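Local coordinates for protein cortical-lytic enzyme (Bacillus cereus, PDB 4S3J) that acts as an N-acetylglucosaminidase that helps degrade cortex peptidoglycan, cleaving only partially degraded spore material, when spores germinate, at residues L133-Y138 with V276-I281. Numbering follows the deposited sequence.
Sequences LTYLAY and VDFVVI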
ATOM      1  N   LEU A 133     -10.484  -3.117  -5.383  1.00 17.78           N
ATOM      2  CA  LEU A 133      -9.298  -3.259  -6.232  1.00 16.15           C
ATOM      3  C   LEU A 133      -9.517  -3.041  -7.725  1.00 17.41           C
ATOM      4  O   LEU A 133     -10.489  -3.533  -8.314  1.00 20.09           O
ATOM      5  CB  LEU A 133      -8.710  -4.653  -6.078  1.00 15.85           C
ATOM      6  CG  LEU A 133      -8.273  -5.062  -4.683  1.00 16.09           C
ATOM      7  CD1 LEU A 133      -7.648  -6.459  -4.799  1.00 17.57           C
ATOM      8  CD2 LEU A 133      -7.300  -4.071  -4.090  1.00 15.92           C
ATOM      9  N   THR A 134      -8.578  -2.345  -8.355  1.00 18.49           N
ATOM     10  CA  THR A 134      -8.520  -2.338  -9.810  1.00 18.77           C
ATOM     11  C   THR A 134      -7.842  -3.623 -10.288  1.00 18.53           C
ATOM     12  O   THR A 134      -8.263  -4.249 -11.284  1.00 18.68           O
ATOM     13  CB  THR A 134      -7.747  -1.115 -10.359  1.00 18.70           C
ATOM     14  OG1 THR A 134      -8.230   0.091  -9.745  1.00 20.51           O
ATOM     15  CG2 THR A 134      -7.903  -1.030 -11.876  1.00 18.43           C
ATOM     16  N   TYR A 135      -6.786  -3.999  -9.560  1.00 18.20           N
ATOM     17  CA  TYR A 135      -5.970  -5.166  -9.873  1.00 17.71           C
ATOM     18  C   TYR A 135      -5.716  -6.029  -8.643  1.00 19.23           C
ATOM     19  O   TYR A 135      -5.516  -5.492  -7.563  1.00 17.74           O
ATOM     20  CB  TYR A 135      -4.614  -4.734 -10.430  1.00 19.02           C
ATOM     21  CG  TYR A 135      -4.641  -3.938 -11.703  1.00 17.92           C
ATOM     22  CD1 TYR A 135      -4.666  -4.579 -12.918  1.00 20.18           C
ATOM     23  CD2 TYR A 135      -4.615  -2.550 -11.681  1.00 18.96           C
ATOM     24  CE1 TYR A 135      -4.682  -3.872 -14.084  1.00 24.16           C
ATOM     25  CE2 TYR A 135      -4.625  -1.823 -12.851  1.00 23.81           C
ATOM     26  CZ  TYR A 135      -4.660  -2.497 -14.049  1.00 26.82           C
ATOM     27  OH  TYR A 135      -4.674  -1.815 -15.252  1.00 32.82           O
ATOM     28  N   LEU A 136      -5.696  -7.352  -8.835  1.00 17.41           N
ATOM     29  CA  LEU A 136      -5.291  -8.330  -7.821  1.00 15.71           C
ATOM     30  C   LEU A 136      -4.045  -9.045  -8.320  1.00 17.65           C
ATOM     31  O   LEU A 136      -4.047  -9.602  -9.429  1.00 18.69           O
ATOM     32  CB  LEU A 136      -6.409  -9.325  -7.540  1.00 17.50           C
ATOM     33  CG  LEU A 136      -6.091 -10.442  -6.542  1.00 18.86           C
ATOM     34  CD1 LEU A 136      -5.789  -9.876  -5.128  1.00 17.07           C
ATOM     35  CD2 LEU A 136      -7.227 -11.443  -6.487  1.00 21.33           C
ATOM     36  N   ALA A 137      -2.994  -9.031  -7.508  1.00 15.63           N
ATOM     37  CA  ALA A 137      -1.684  -9.559  -7.897  1.00 15.68           C
ATOM     38  C   ALA A 137      -1.282 -10.780  -7.096  1.00 14.97           C
ATOM     39  O   ALA A 137      -0.784 -10.651  -5.971  1.00 15.50           O
ATOM     40  CB  ALA A 137      -0.614  -8.490  -7.747  1.00 17.56           C
ATOM     41  N   TYR A 138      -1.463 -11.965  -7.678  1.00 15.23           N
ATOM     42  CA  TYR A 138      -1.102 -13.201  -7.013  1.00 15.62           C
ATOM     43  C   TYR A 138       0.388 -13.477  -7.202  1.00 17.29           C
ATOM     44  O   TYR A 138       0.869 -13.769  -8.300  1.00 18.07           O
ATOM     45  CB  TYR A 138      -1.987 -14.344  -7.519  1.00 17.02           C
ATOM     46  CG  TYR A 138      -1.831 -15.667  -6.781  1.00 18.75           C
ATOM     47  CD1 TYR A 138      -1.141 -15.756  -5.589  1.00 23.76           C
ATOM     48  CD2 TYR A 138      -2.360 -16.837  -7.309  1.00 17.77           C
ATOM     49  CE1 TYR A 138      -0.991 -16.967  -4.940  1.00 29.30           C
ATOM     50  CE2 TYR A 138      -2.231 -18.042  -6.650  1.00 18.06           C
ATOM     51  CZ  TYR A 138      -1.541 -18.107  -5.485  1.00 20.35           C
ATOM     52  OH  TYR A 138      -1.394 -19.322  -4.830  1.00 24.16           O
ATOM     53  N   VAL A 276       6.223   0.660 -20.580  1.00 23.08           N
ATOM     54  CA  VAL A 276       5.135  -0.002 -19.859  1.00 24.36           C
ATOM     55  C   VAL A 276       3.885   0.874 -19.647  1.00 23.43           C
ATOM     56  O   VAL A 276       3.911   2.093 -19.829  1.00 26.01           O
ATOM     57  CB  VAL A 276       5.628  -0.504 -18.476  1.00 23.47           C
ATOM     58  CG1 VAL A 276       6.893  -1.350 -18.611  1.00 23.61           C
ATOM     59  CG2 VAL A 276       5.857   0.668 -17.533  1.00 27.06           C
ATOM     60  N   ASP A 277       2.778   0.236 -19.282  1.00 22.82           N
ATOM     61  CA  ASP A 277       1.543   0.948 -18.964  1.00 22.82           C
ATOM     62  C   ASP A 277       1.579   1.547 -17.566  1.00 23.96           C
ATOM     63  O   ASP A 277       1.088   2.657 -17.362  1.00 24.82           O
ATOM     64  CB  ASP A 277       0.349   0.009 -19.125  1.00 24.27           C
ATOM     65  CG  ASP A 277       0.100  -0.359 -20.577  1.00 28.97           C
ATOM     66  OD1 ASP A 277      -0.489   0.480 -21.289  1.00 33.41           O
ATOM     67  OD2 ASP A 277       0.533  -1.446 -21.019  1.00 24.54           O
ATOM     68  N   PHE A 278       2.144   0.823 -16.609  1.00 20.97           N
ATOM     69  CA  PHE A 278       2.382   1.391 -15.290  1.00 19.93           C
ATOM     70  C   PHE A 278       3.499   0.668 -14.564  1.00 20.77           C
ATOM     71  O   PHE A 278       3.908  -0.434 -14.958  1.00 19.11           O
ATOM     72  CB  PHE A 278       1.101   1.392 -14.454  1.00 19.65           C
ATOM     73  CG  PHE A 278       0.573   0.027 -14.077  1.00 20.36           C
ATOM     74  CD1 PHE A 278       1.025  -0.626 -12.934  1.00 21.34           C
ATOM     75  CD2 PHE A 278      -0.427  -0.565 -14.819  1.00 20.35           C
ATOM     76  CE1 PHE A 278       0.501  -1.873 -12.561  1.00 19.54           C
ATOM     77  CE2 PHE A 278      -0.960  -1.787 -14.458  1.00 19.51           C
ATOM     78  CZ  PHE A 278      -0.494  -2.447 -13.327  1.00 21.31           C
ATOM     79  N   VAL A 279       4.036   1.341 -13.553  1.00 20.85           N
ATOM     80  CA  VAL A 279       5.055   0.783 -12.665  1.00 18.37           C
ATOM     81  C   VAL A 279       4.540   0.784 -11.236  1.00 17.99           C
ATOM     82  O   VAL A 279       3.728   1.630 -10.853  1.00 18.99           O
ATOM     83  CB  VAL A 279       6.388   1.571 -12.706  1.00 20.15           C
ATOM     84  CG1 VAL A 279       7.009   1.534 -14.111  1.00 20.74           C
ATOM     85  CG2 VAL A 279       6.197   3.013 -12.260  1.00 23.62           C
ATOM     86  N   VAL A 280       5.023  -0.194 -10.480  1.00 16.78           N
ATOM     87  CA  VAL A 280       4.822  -0.265  -9.032  1.00 16.22           C
ATOM     88  C   VAL A 280       6.167   0.006  -8.364  1.00 18.34           C
ATOM     89  O   VAL A 280       7.099  -0.786  -8.495  1.00 17.92           O
ATOM     90  CB  VAL A 280       4.258  -1.633  -8.587  1.00 15.82           C
ATOM     91  CG1 VAL A 280       4.213  -1.723  -7.076  1.00 17.39           C
ATOM     92  CG2 VAL A 280       2.865  -1.848  -9.150  1.00 22.26           C
ATOM     93  N   ILE A 281       6.272   1.148  -7.680  1.00 17.84           N
ATOM     94  CA  ILE A 281       7.519   1.527  -7.027  1.00 16.01           C
ATOM     95  C   ILE A 281       7.447   1.116  -5.572  1.00 17.81           C
ATOM     96  O   ILE A 281       6.490   1.449  -4.879  1.00 18.02           O
ATOM     97  CB  ILE A 281       7.813   3.039  -7.138  1.00 16.41           C
ATOM     98  CG1 ILE A 281       7.688   3.500  -8.599  1.00 20.14           C
ATOM     99  CG2 ILE A 281       9.197   3.355  -6.557  1.00 20.14           C
ATOM    100  CD1 ILE A 281       8.050   4.949  -8.844  1.00 20.32           C
TER
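Tyr135 and Phe278 reach towards each other across the interior of the family 18 TIM barrel, a worked example of how residues on strands that are not neighbours fill the core of such a fold. No hydrogen bond links the segments; the contact is this one aromatic pair. The two side chains come in from separate parts of the barrel wall and pass alongside one another where they meet, their rings oblique, with planes at 45° and centroids 5.2 Å apart. The nearest carbon of Phe278 is CE2, 3.8 Å from both Tyr135 CZ and Tyr135 OH, at the hydroxyl end of the tyrosine. Phe278 CZ sits over one face of the Tyr135 ring, displaced toward the rim. With chi1 at 66°, Phe278 CG is flanked by both backbone neighbours and its ring is carried inward; Tyr135, with CG anti to its carbonyl carbon (chi1 -61°), brings its hydroxyl end to it. Both residues are buried, and Tyr135 OH has a weak hydrogen bond with Lys430 NZ. Each residue opens its strand, 135-143 or 278-281, in the barrel wall. Strands 168-177 and 104-111 flank 135-143 and pack Ile168, Met170 and Glu106 on Tyr135. Ser248 touches Phe278 from the neighbouring strand 246-251, whereas Ile108 reaches it from 104-111, a strand not paired with its own.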